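Local coordinates for separin (PDB 5U1T), which is a caspase-like cysteine protease that cleaves a cohesin subunit at anaphase onset to allow chromosome segregation and is held inactive by securin before then, at residues E1201-I1206 with K1213-T1218; K1224-L1229 with R1578-A1583; M1414-N1419 with S1423-K1428; F1466-I1469 with E1475-V1478. All coordinates share one frame; numbering follows the deposited sequence.

Interaction 1 (E1201-I1206 with K1213-T1218); sequences EVTNKI and KSWWTT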
# COMPACT_ATOMS: atom_id res chain seq x y z
N GLU A 1201 -36.45 -29.04 8.41
CA GLU A 1201 -35.91 -29.96 7.41
C GLU A 1201 -36.19 -31.41 7.82
O GLU A 1201 -36.72 -32.19 7.03
CB GLU A 1201 -34.41 -29.76 7.22
CG GLU A 1201 -34.04 -28.97 5.96
CD GLU A 1201 -32.57 -29.16 5.56
OE1 GLU A 1201 -31.95 -30.15 6.02
OE2 GLU A 1201 -32.04 -28.33 4.78
N VAL A 1202 -35.87 -31.74 9.07
CA VAL A 1202 -36.03 -33.09 9.59
C VAL A 1202 -37.49 -33.48 9.88
O VAL A 1202 -37.97 -34.52 9.42
CB VAL A 1202 -35.22 -33.29 10.88
CG1 VAL A 1202 -35.53 -34.64 11.51
CG2 VAL A 1202 -33.73 -33.14 10.60
N THR A 1203 -38.18 -32.65 10.65
CA THR A 1203 -39.54 -32.98 11.08
C THR A 1203 -40.48 -33.05 9.89
O THR A 1203 -41.42 -33.85 9.89
CB THR A 1203 -40.09 -31.97 12.12
OG1 THR A 1203 -39.84 -30.63 11.67
CG2 THR A 1203 -39.41 -32.17 13.47
N ASN A 1204 -40.17 -32.31 8.84
CA ASN A 1204 -40.99 -32.28 7.64
C ASN A 1204 -40.97 -33.59 6.91
O ASN A 1204 -41.89 -33.92 6.20
CB ASN A 1204 -40.46 -31.23 6.69
CG ASN A 1204 -41.26 -29.95 6.72
OD1 ASN A 1204 -42.31 -29.87 7.34
ND2 ASN A 1204 -40.76 -28.95 6.04
N LYS A 1205 -39.90 -34.34 7.07
CA LYS A 1205 -39.72 -35.60 6.36
C LYS A 1205 -40.30 -36.76 7.15
O LYS A 1205 -40.26 -37.90 6.72
CB LYS A 1205 -38.25 -35.83 6.05
CG LYS A 1205 -37.66 -34.76 5.12
CD LYS A 1205 -36.14 -34.89 4.94
CE LYS A 1205 -35.71 -36.35 4.82
NZ LYS A 1205 -36.45 -37.13 3.77
N ILE A 1206 -40.87 -36.45 8.31
CA ILE A 1206 -41.48 -37.48 9.13
C ILE A 1206 -42.94 -37.69 8.79
O ILE A 1206 -43.80 -36.85 9.08
CB ILE A 1206 -41.37 -37.18 10.61
CG1 ILE A 1206 -39.95 -36.72 10.96
CG2 ILE A 1206 -41.81 -38.41 11.38
CD1 ILE A 1206 -39.28 -37.54 12.05
N LYS A 1213 -41.97 -42.75 15.70
CA LYS A 1213 -41.45 -43.41 16.88
C LYS A 1213 -39.94 -43.29 16.95
O LYS A 1213 -39.37 -43.25 18.05
CB LYS A 1213 -41.89 -44.89 16.92
CG LYS A 1213 -43.39 -45.08 17.17
CD LYS A 1213 -43.77 -46.51 17.58
CE LYS A 1213 -45.03 -46.49 18.46
NZ LYS A 1213 -45.47 -47.83 19.02
N SER A 1214 -39.28 -43.19 15.80
CA SER A 1214 -37.82 -43.05 15.80
C SER A 1214 -37.39 -41.69 16.34
O SER A 1214 -36.48 -41.60 17.16
CB SER A 1214 -37.25 -43.26 14.40
OG SER A 1214 -37.07 -44.64 14.13
N TRP A 1215 -38.05 -40.64 15.88
CA TRP A 1215 -37.76 -39.28 16.34
C TRP A 1215 -37.98 -39.20 17.86
O TRP A 1215 -37.29 -38.45 18.55
CB TRP A 1215 -38.65 -38.29 15.57
CG TRP A 1215 -38.48 -36.83 15.86
CD1 TRP A 1215 -37.67 -35.96 15.20
CD2 TRP A 1215 -39.18 -36.05 16.85
NE1 TRP A 1215 -37.80 -34.69 15.72
CE2 TRP A 1215 -38.72 -34.72 16.73
CE3 TRP A 1215 -40.14 -36.35 17.82
CZ2 TRP A 1215 -39.19 -33.70 17.56
CZ3 TRP A 1215 -40.61 -35.33 18.64
CH2 TRP A 1215 -40.13 -34.02 18.50
N TRP A 1216 -38.91 -39.99 18.37
CA TRP A 1216 -39.23 -39.96 19.79
C TRP A 1216 -38.25 -40.81 20.60
O TRP A 1216 -37.91 -40.48 21.75
CB TRP A 1216 -40.66 -40.45 20.03
CG TRP A 1216 -41.70 -39.37 19.93
CD1 TRP A 1216 -42.72 -39.30 19.05
CD2 TRP A 1216 -41.81 -38.20 20.76
NE1 TRP A 1216 -43.47 -38.18 19.27
CE2 TRP A 1216 -42.93 -37.48 20.32
CE3 TRP A 1216 -41.07 -37.69 21.84
CZ2 TRP A 1216 -43.33 -36.28 20.91
CZ3 TRP A 1216 -41.46 -36.50 22.42
CH2 TRP A 1216 -42.58 -35.81 21.95
N THR A 1217 -37.81 -41.90 20.00
CA THR A 1217 -36.78 -42.71 20.61
C THR A 1217 -35.53 -41.88 20.78
O THR A 1217 -34.93 -41.87 21.86
CB THR A 1217 -36.46 -43.93 19.77
OG1 THR A 1217 -37.55 -44.86 19.86
CG2 THR A 1217 -35.18 -44.59 20.26
N THR A 1218 -35.17 -41.17 19.71
CA THR A 1218 -33.96 -40.36 19.68
C THR A 1218 -33.98 -39.22 20.70
O THR A 1218 -32.98 -38.98 21.37
CB THR A 1218 -33.70 -39.77 18.26
OG1 THR A 1218 -33.27 -40.81 17.37
CG2 THR A 1218 -32.64 -38.68 18.29

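Interaction 2 (K1224-L1229 with R1578-A1583); sequences KRMQQL and RYLNGA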
# COMPACT_ATOMS: atom_id res chain seq x y z
N LYS A 1224 -32.03 -38.59 28.18
CA LYS A 1224 -31.39 -39.40 29.21
C LYS A 1224 -29.89 -39.16 29.24
O LYS A 1224 -29.28 -39.13 30.32
CB LYS A 1224 -31.65 -40.90 29.03
CG LYS A 1224 -31.08 -41.76 30.17
CD LYS A 1224 -31.37 -43.26 29.95
CE LYS A 1224 -31.03 -44.14 31.18
NZ LYS A 1224 -32.00 -45.31 31.44
N ARG A 1225 -29.29 -39.00 28.06
CA ARG A 1225 -27.87 -38.71 27.97
C ARG A 1225 -27.55 -37.41 28.71
O ARG A 1225 -26.55 -37.34 29.43
CB ARG A 1225 -27.43 -38.62 26.52
CG ARG A 1225 -27.38 -39.95 25.82
CD ARG A 1225 -27.03 -39.79 24.35
NE ARG A 1225 -25.97 -38.80 24.11
CZ ARG A 1225 -25.59 -38.39 22.89
NH1 ARG A 1225 -26.17 -38.88 21.81
NH2 ARG A 1225 -24.62 -37.50 22.76
N MET A 1226 -28.41 -36.40 28.56
CA MET A 1226 -28.17 -35.13 29.25
C MET A 1226 -28.37 -35.22 30.76
O MET A 1226 -27.58 -34.67 31.53
CB MET A 1226 -29.04 -34.02 28.70
CG MET A 1226 -28.70 -32.71 29.38
SD MET A 1226 -29.52 -31.27 28.72
CE MET A 1226 -28.82 -31.21 27.07
N GLN A 1227 -29.44 -35.89 31.17
CA GLN A 1227 -29.66 -36.15 32.58
C GLN A 1227 -28.47 -36.86 33.23
O GLN A 1227 -28.06 -36.53 34.34
CB GLN A 1227 -30.91 -36.98 32.79
CG GLN A 1227 -31.05 -37.52 34.21
CD GLN A 1227 -32.30 -38.35 34.41
OE1 GLN A 1227 -32.58 -39.28 33.64
NE2 GLN A 1227 -33.07 -38.03 35.45
N GLN A 1228 -27.91 -37.84 32.51
CA GLN A 1228 -26.80 -38.60 33.02
C GLN A 1228 -25.56 -37.72 33.16
O GLN A 1228 -24.85 -37.81 34.15
CB GLN A 1228 -26.51 -39.79 32.11
CG GLN A 1228 -27.23 -41.06 32.54
CD GLN A 1228 -27.34 -42.07 31.42
OE1 GLN A 1228 -26.86 -41.84 30.30
NE2 GLN A 1228 -28.00 -43.20 31.69
N LEU A 1229 -25.32 -36.86 32.18
CA LEU A 1229 -24.15 -35.99 32.22
C LEU A 1229 -24.22 -35.04 33.42
O LEU A 1229 -23.22 -34.82 34.10
CB LEU A 1229 -24.05 -35.19 30.91
CG LEU A 1229 -22.96 -34.13 30.79
CD1 LEU A 1229 -21.57 -34.75 30.91
CD2 LEU A 1229 -23.10 -33.39 29.47
N ARG A 1578 -37.93 -33.71 30.44
CA ARG A 1578 -37.50 -32.85 31.51
C ARG A 1578 -36.17 -32.17 31.32
O ARG A 1578 -35.93 -31.17 31.95
CB ARG A 1578 -37.55 -33.57 32.84
CG ARG A 1578 -38.97 -33.89 33.27
CD ARG A 1578 -39.02 -34.56 34.62
NE ARG A 1578 -40.37 -34.92 35.00
CZ ARG A 1578 -40.68 -35.63 36.08
NH1 ARG A 1578 -41.94 -35.92 36.34
NH2 ARG A 1578 -39.72 -36.03 36.89
N TYR A 1579 -35.30 -32.69 30.48
CA TYR A 1579 -34.03 -32.01 30.29
C TYR A 1579 -33.92 -31.33 28.92
O TYR A 1579 -33.69 -30.14 28.87
CB TYR A 1579 -32.85 -32.97 30.51
CG TYR A 1579 -32.87 -33.54 31.90
CD1 TYR A 1579 -33.62 -34.66 32.20
CD2 TYR A 1579 -32.19 -32.91 32.94
CE1 TYR A 1579 -33.68 -35.16 33.47
CE2 TYR A 1579 -32.23 -33.41 34.23
CZ TYR A 1579 -32.97 -34.54 34.48
OH TYR A 1579 -33.04 -35.07 35.75
N LEU A 1580 -34.10 -32.07 27.82
CA LEU A 1580 -33.98 -31.47 26.48
C LEU A 1580 -34.85 -30.21 26.34
O LEU A 1580 -34.44 -29.25 25.68
CB LEU A 1580 -34.35 -32.46 25.38
CG LEU A 1580 -33.34 -33.53 24.94
CD1 LEU A 1580 -33.78 -34.18 23.64
CD2 LEU A 1580 -31.92 -32.98 24.82
N ASN A 1581 -36.02 -30.20 26.98
CA ASN A 1581 -36.88 -29.03 26.97
C ASN A 1581 -36.89 -28.27 28.30
O ASN A 1581 -36.66 -27.05 28.31
CB ASN A 1581 -38.31 -29.44 26.59
CG ASN A 1581 -38.48 -29.58 25.09
OD1 ASN A 1581 -38.05 -28.72 24.32
ND2 ASN A 1581 -39.11 -30.66 24.66
N GLY A 1582 -37.12 -28.98 29.40
CA GLY A 1582 -37.20 -28.39 30.74
C GLY A 1582 -35.95 -27.71 31.30
O GLY A 1582 -36.06 -26.82 32.15
N ALA A 1583 -34.77 -28.12 30.84
CA ALA A 1583 -33.52 -27.52 31.31
C ALA A 1583 -33.09 -26.35 30.44
O ALA A 1583 -32.11 -25.67 30.73
CB ALA A 1583 -32.40 -28.57 31.34

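Interaction 3 (M1414-N1419 with S1423-K1428); sequences MILNPN and SRTESK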
# COMPACT_ATOMS: atom_id res chain seq x y z
N MET A 1414 -46.54 -7.89 22.92
CA MET A 1414 -46.42 -9.30 22.64
C MET A 1414 -46.32 -9.57 21.17
O MET A 1414 -46.86 -8.84 20.34
CB MET A 1414 -47.59 -10.07 23.21
CG MET A 1414 -48.82 -9.23 23.36
SD MET A 1414 -49.92 -9.96 24.56
CE MET A 1414 -48.70 -10.57 25.73
N ILE A 1415 -45.60 -10.64 20.85
CA ILE A 1415 -45.42 -11.09 19.48
C ILE A 1415 -45.69 -12.59 19.47
O ILE A 1415 -45.18 -13.32 20.31
CB ILE A 1415 -44.00 -10.76 18.97
CG1 ILE A 1415 -43.76 -9.25 19.06
CG2 ILE A 1415 -43.80 -11.27 17.57
CD1 ILE A 1415 -42.37 -8.83 18.72
N LEU A 1416 -46.52 -13.05 18.55
CA LEU A 1416 -46.93 -14.45 18.56
C LEU A 1416 -46.87 -15.07 17.17
O LEU A 1416 -47.60 -14.65 16.28
CB LEU A 1416 -48.35 -14.57 19.12
CG LEU A 1416 -48.87 -15.99 19.31
CD1 LEU A 1416 -47.90 -16.78 20.16
CD2 LEU A 1416 -50.25 -15.96 19.96
N ASN A 1417 -45.99 -16.06 16.99
CA ASN A 1417 -45.88 -16.79 15.72
C ASN A 1417 -45.61 -15.83 14.56
O ASN A 1417 -46.36 -15.80 13.58
CB ASN A 1417 -47.16 -17.61 15.48
CG ASN A 1417 -47.09 -18.51 14.24
OD1 ASN A 1417 -46.02 -18.83 13.76
ND2 ASN A 1417 -48.26 -18.91 13.75
N PRO A 1418 -44.52 -15.05 14.64
CA PRO A 1418 -44.28 -13.97 13.68
C PRO A 1418 -44.02 -14.48 12.28
O PRO A 1418 -43.65 -13.70 11.41
CB PRO A 1418 -43.02 -13.26 14.22
CG PRO A 1418 -42.71 -13.91 15.54
CD PRO A 1418 -43.34 -15.26 15.50
N ASN A 1419 -44.20 -15.77 12.06
CA ASN A 1419 -43.77 -16.38 10.82
C ASN A 1419 -44.67 -17.53 10.41
O ASN A 1419 -44.35 -18.28 9.49
CB ASN A 1419 -42.32 -16.85 10.97
CG ASN A 1419 -41.63 -17.06 9.63
OD1 ASN A 1419 -41.03 -16.13 9.07
ND2 ASN A 1419 -41.68 -18.29 9.13
N SER A 1423 -48.27 -23.03 14.38
CA SER A 1423 -49.68 -22.70 14.34
C SER A 1423 -50.45 -23.23 15.55
O SER A 1423 -51.50 -22.69 15.90
CB SER A 1423 -50.28 -23.20 13.03
OG SER A 1423 -49.68 -22.50 11.93
N ARG A 1424 -49.93 -24.27 16.19
CA ARG A 1424 -50.56 -24.83 17.40
C ARG A 1424 -50.27 -23.92 18.59
O ARG A 1424 -51.09 -23.77 19.49
CB ARG A 1424 -50.03 -26.24 17.68
CG ARG A 1424 -50.88 -27.14 18.60
CD ARG A 1424 -50.26 -28.55 18.66
NE ARG A 1424 -49.56 -28.88 17.40
CZ ARG A 1424 -48.25 -29.09 17.28
NH1 ARG A 1424 -47.72 -29.37 16.09
NH2 ARG A 1424 -47.47 -29.04 18.34
N THR A 1425 -49.07 -23.35 18.58
CA THR A 1425 -48.68 -22.37 19.57
C THR A 1425 -49.60 -21.17 19.46
O THR A 1425 -50.13 -20.68 20.46
CB THR A 1425 -47.21 -21.92 19.40
OG1 THR A 1425 -46.36 -23.06 19.35
CG2 THR A 1425 -46.80 -21.00 20.54
N GLU A 1426 -49.81 -20.71 18.23
CA GLU A 1426 -50.73 -19.61 18.01
C GLU A 1426 -52.09 -19.96 18.59
O GLU A 1426 -52.67 -19.15 19.29
CB GLU A 1426 -50.86 -19.26 16.54
CG GLU A 1426 -51.68 -17.99 16.32
CD GLU A 1426 -51.82 -17.61 14.85
OE1 GLU A 1426 -50.92 -16.91 14.32
OE2 GLU A 1426 -52.82 -18.01 14.24
N SER A 1427 -52.57 -21.18 18.32
CA SER A 1427 -53.87 -21.63 18.84
C SER A 1427 -53.97 -21.50 20.35
O SER A 1427 -54.99 -21.05 20.87
CB SER A 1427 -54.15 -23.08 18.45
OG SER A 1427 -54.01 -23.30 17.06
N LYS A 1428 -52.91 -21.91 21.05
CA LYS A 1428 -52.92 -21.93 22.50
C LYS A 1428 -52.97 -20.54 23.12
O LYS A 1428 -53.70 -20.32 24.08
CB LYS A 1428 -51.70 -22.67 23.06
CG LYS A 1428 -51.70 -24.16 22.75
CD LYS A 1428 -50.47 -24.85 23.29
CE LYS A 1428 -50.52 -26.34 22.98
NZ LYS A 1428 -49.30 -27.04 23.49

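Interaction 4 (F1466-I1469 with E1475-V1478); sequences FVYI and EQYV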
# COMPACT_ATOMS: atom_id res chain seq x y z
N PHE A 1466 -42.25 -7.14 27.75
CA PHE A 1466 -42.13 -7.60 26.38
C PHE A 1466 -42.13 -9.13 26.32
O PHE A 1466 -41.28 -9.77 26.93
CB PHE A 1466 -40.86 -7.07 25.74
CG PHE A 1466 -40.62 -7.59 24.37
CD1 PHE A 1466 -41.26 -7.02 23.28
CD2 PHE A 1466 -39.77 -8.66 24.16
CE1 PHE A 1466 -41.05 -7.51 22.01
CE2 PHE A 1466 -39.56 -9.16 22.89
CZ PHE A 1466 -40.19 -8.58 21.82
N VAL A 1467 -43.08 -9.73 25.60
CA VAL A 1467 -43.06 -11.18 25.45
C VAL A 1467 -43.10 -11.57 23.97
O VAL A 1467 -43.81 -10.96 23.18
CB VAL A 1467 -44.21 -11.86 26.25
CG1 VAL A 1467 -44.90 -10.86 27.15
CG2 VAL A 1467 -45.19 -12.58 25.34
N TYR A 1468 -42.30 -12.58 23.61
CA TYR A 1468 -42.06 -12.96 22.22
C TYR A 1468 -42.05 -14.47 22.05
O TYR A 1468 -41.26 -15.15 22.66
CB TYR A 1468 -40.74 -12.37 21.74
CG TYR A 1468 -40.24 -12.88 20.39
CD1 TYR A 1468 -39.44 -14.02 20.30
CD2 TYR A 1468 -40.53 -12.21 19.22
CE1 TYR A 1468 -38.97 -14.48 19.08
CE2 TYR A 1468 -40.06 -12.66 17.99
CZ TYR A 1468 -39.28 -13.79 17.93
OH TYR A 1468 -38.82 -14.24 16.70
N ILE A 1469 -42.92 -14.99 21.18
CA ILE A 1469 -42.95 -16.41 20.88
C ILE A 1469 -42.69 -16.69 19.38
O ILE A 1469 -43.47 -16.31 18.52
CB ILE A 1469 -44.30 -17.05 21.28
CG1 ILE A 1469 -44.67 -16.65 22.72
CG2 ILE A 1469 -44.27 -18.55 21.12
CD1 ILE A 1469 -45.84 -17.40 23.27
N GLU A 1475 -33.97 -11.60 16.12
CA GLU A 1475 -32.84 -11.08 15.35
C GLU A 1475 -33.22 -10.85 13.89
O GLU A 1475 -32.70 -9.94 13.23
CB GLU A 1475 -31.66 -12.05 15.42
CG GLU A 1475 -31.42 -12.64 16.79
CD GLU A 1475 -32.32 -13.84 17.08
OE1 GLU A 1475 -32.94 -14.38 16.13
OE2 GLU A 1475 -32.40 -14.24 18.25
N GLN A 1476 -34.11 -11.69 13.40
CA GLN A 1476 -34.53 -11.64 12.01
C GLN A 1476 -35.44 -10.43 11.73
O GLN A 1476 -35.76 -10.14 10.57
CB GLN A 1476 -35.24 -12.96 11.64
CG GLN A 1476 -36.50 -13.27 12.46
CD GLN A 1476 -36.23 -14.05 13.74
OE1 GLN A 1476 -35.45 -13.64 14.59
NE2 GLN A 1476 -36.89 -15.19 13.87
N TYR A 1477 -35.83 -9.70 12.78
CA TYR A 1477 -36.69 -8.53 12.63
C TYR A 1477 -36.06 -7.25 13.20
O TYR A 1477 -36.63 -6.17 13.06
CB TYR A 1477 -38.06 -8.75 13.31
CG TYR A 1477 -38.68 -10.10 13.01
CD1 TYR A 1477 -38.86 -10.53 11.70
CD2 TYR A 1477 -39.04 -10.95 14.03
CE1 TYR A 1477 -39.42 -11.76 11.42
CE2 TYR A 1477 -39.59 -12.18 13.77
CZ TYR A 1477 -39.78 -12.58 12.47
OH TYR A 1477 -40.33 -13.82 12.21
N VAL A 1478 -34.91 -7.35 13.84
CA VAL A 1478 -34.25 -6.17 14.38
C VAL A 1478 -32.79 -6.46 14.64
O VAL A 1478 -32.44 -7.49 15.20
CB VAL A 1478 -34.91 -5.68 15.67
CG1 VAL A 1478 -34.97 -6.79 16.70
CG2 VAL A 1478 -34.21 -4.45 16.21

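Interaction 1 (E1201-I1206 with K1213-T1218)
The indole NE1 of Trp1215 is fixed by a hydrogen bond to the backbone O of Thr1197, and against the same atom rests the methyl CG2 of Thr1203, 3.7 Å from NE1. The contact closes a helix-loop-helix corner: after the short helix 1200-1203 a type I beta turn spans Thr1203 to Ile1206, and the chain returns as the long helix 1209-1237. Tryptophan suits the inner side of this corner because one flat group can meet all three residues of 1201-1206 that touch it. Ile1206 comes across it at about a right angle, with CD1 lying 3.7 Å from Trp1215 CB and reaching on to CG and CD1 of the ring. Val1202 adds only a marginal touch, its CG1 at the ring edge near the plane. Trp1215 CG stands anti to the backbone N (chi1 -178°), which carries the indole off the helix toward the turn. No hydrogen bond joins the two segments; the partner protein of the assembly adds apolar side chains over Thr1203, Ile1206 and Trp1215. Trp1215 also turns its edge to Trp1216, placing Trp1215 CZ3 over the centre of the Trp1216 ring, 3.5 Å above its plane, an edge-to-face contact. One turn of this helix is doubly tied, for Lys1213 O accepts both Thr1217 N at 2.8 Å and Thr1217 OG1, which reach it from opposite faces of the carbonyl plane.

Interaction 2 (K1224-L1229 with R1578-A1583)
Tyr1579 lays one face of its phenol ring over the aliphatic part of Gln1227, so that CB of the glutamine sits 3.6 Å from the ring centroid and 20° off the ring normal, a CH-pi contact. The methylene is displaced toward CE1 at the ring's rim. With CG anti to the backbone N (chi1 169°) and the chain extended beyond it, Gln1227 runs along the ring toward the hydroxyl, where NE2 gives a hydrogen bond to Tyr1579 OH at 3.0 Å. That bond is weak and bent, 129° at the hydrogen, and the amide plane is turned well away from that of the ring. A glutamine fits here because it offers methylenes to the ring and an amide to the phenol oxygen.

Deeper in, Met1226 takes over. Its SD lies 4.1 Å from Tyr1579 CB, and a bend at the last torsion turns the methyl CE to within 4.2 Å of Leu1580 CD2. The flexible thioether thereby fills the angle between two neighbouring residues, beside Trp1530 and Ile1190.

The contact sets the long helix 1209-1237 against the loop that leads into strand 1585-1589, the strand at one end of the six-stranded sheet within this chain. Asp1223, on the same helix, accepts the backbone N of both Tyr1579 and Leu1580 through OD1. The chemistry thus implies that backbone bonds to a carboxylate locate the loop, while apolar overlap, more than the weak amide-phenol bond, joins the side chains.

Interaction 3 (M1414-N1419 with S1423-K1428)
Leu1416 rests its two methyls on one turn of helix 1423-1436: CD2 lies 4.1 Å from the backbone O of Glu1426, and CD1 faces the methyl of Thr1425, 4.4 Å from its CG2. Leucine suits the place, since with CG anti to the backbone N (chi1 -175°) the side chain points at the helix and its forked end meets two residues, while Phe1429 and Phe1433 pack on it further along. Thr1425 turns its methyl inward while its hydroxyl is bonded to Asp1538, so one residue serves both an apolar and a polar neighbour.

These are the first strand and the helix of the beta-alpha-beta unit 1412-1416, 1423-1436, 1444-1447, and Asn1417, the first residue past the strand, has a positive phi, where the chain turns off toward the helix.

The grip slackens toward Glu1426 and the exposed Ser1423. The buried Asn1417 gives Glu1426 OE1, from ND2, a weak hydrogen bond of 3.4 Å, its amide plane 58° from the carboxylate, and passes Ser1423 with ND2 at 4.1 Å from CA. Both side chains have firmer partners: Asn1417 OD1 accepts the backbone N of Leu1422, bridging the tight connection, and Glu1426 OE2 forms a salt bridge with Lys1430 one turn along the helix.

Interaction 4 (F1466-I1469 with E1475-V1478)
In the parallel part of the protease domain's central sheet, strand 1465-1469 ends in the loop bearing His1471, the first residue of the His-Gly pair that follows such a strand in clan CD peptidases. Tyr1468 reaches from this strand to the far limb of the loop, with CG anti to the backbone N (chi1 169°) so that the ring projects toward 1475-1478. Its hydroxyl does the touching. OH lies 3.7 Å from CE2 of Tyr1477, whose CE2 meets the edge of the Tyr1468 ring near its plane, the two side chains crossing at about a right angle. Gln1476 arrives from the opposite direction; NE2 stops 3.6 Å from Tyr1468 OH without a hydrogen bond, and it is modelled as covalently linked to a side chain of the partner protein, which therefore also sets its position. The polar partner of that hydroxyl is the backbone O of His1471, and the bond ties the loop back to the strand. A tyrosine is apt here, long enough to span the gap and ending in a group that can bind a carbonyl. The Tyr1468 side chain is about 9 Å from that of Cys1497, the probable active-site residue. Tyr1477 also packs against Pro1418, Asn1419 and Pro1451. In Gln1476, chi1 (61°) sets CG between the backbone N and the carbonyl carbon, over the centre of the Tyr1477 ring and 3.3 Å above its plane; the bend at chi2 (-89°) then turns the amide toward Tyr1468 OH.

Interactions 3 and 4 are buried and belong to one sheet: strands 1412-1416 and 1465-1469 are neighbours in it, bonded by Ile1415 O to Ile1469 N (2.9 Å) and Ile1415 N to Val1467 O. Interactions 1 and 2 are only partly buried and share helix 1209-1237, about 18 Å apart between centres. Their chemistry differs accordingly. An indole against aliphatic groups makes interaction 1, and an overlapped phenol with a weak amide bond makes interaction 2. Interaction 3 grades from leucine packing to an amide-carboxylate pair, whereas interaction 4 rests on one tyrosine hydroxyl lodged against a second tyrosine and a glutamine amide, without any hydrogen bond between its segments. The partner protein reaches interactions 1, 3 and 4 but does not touch interaction 2.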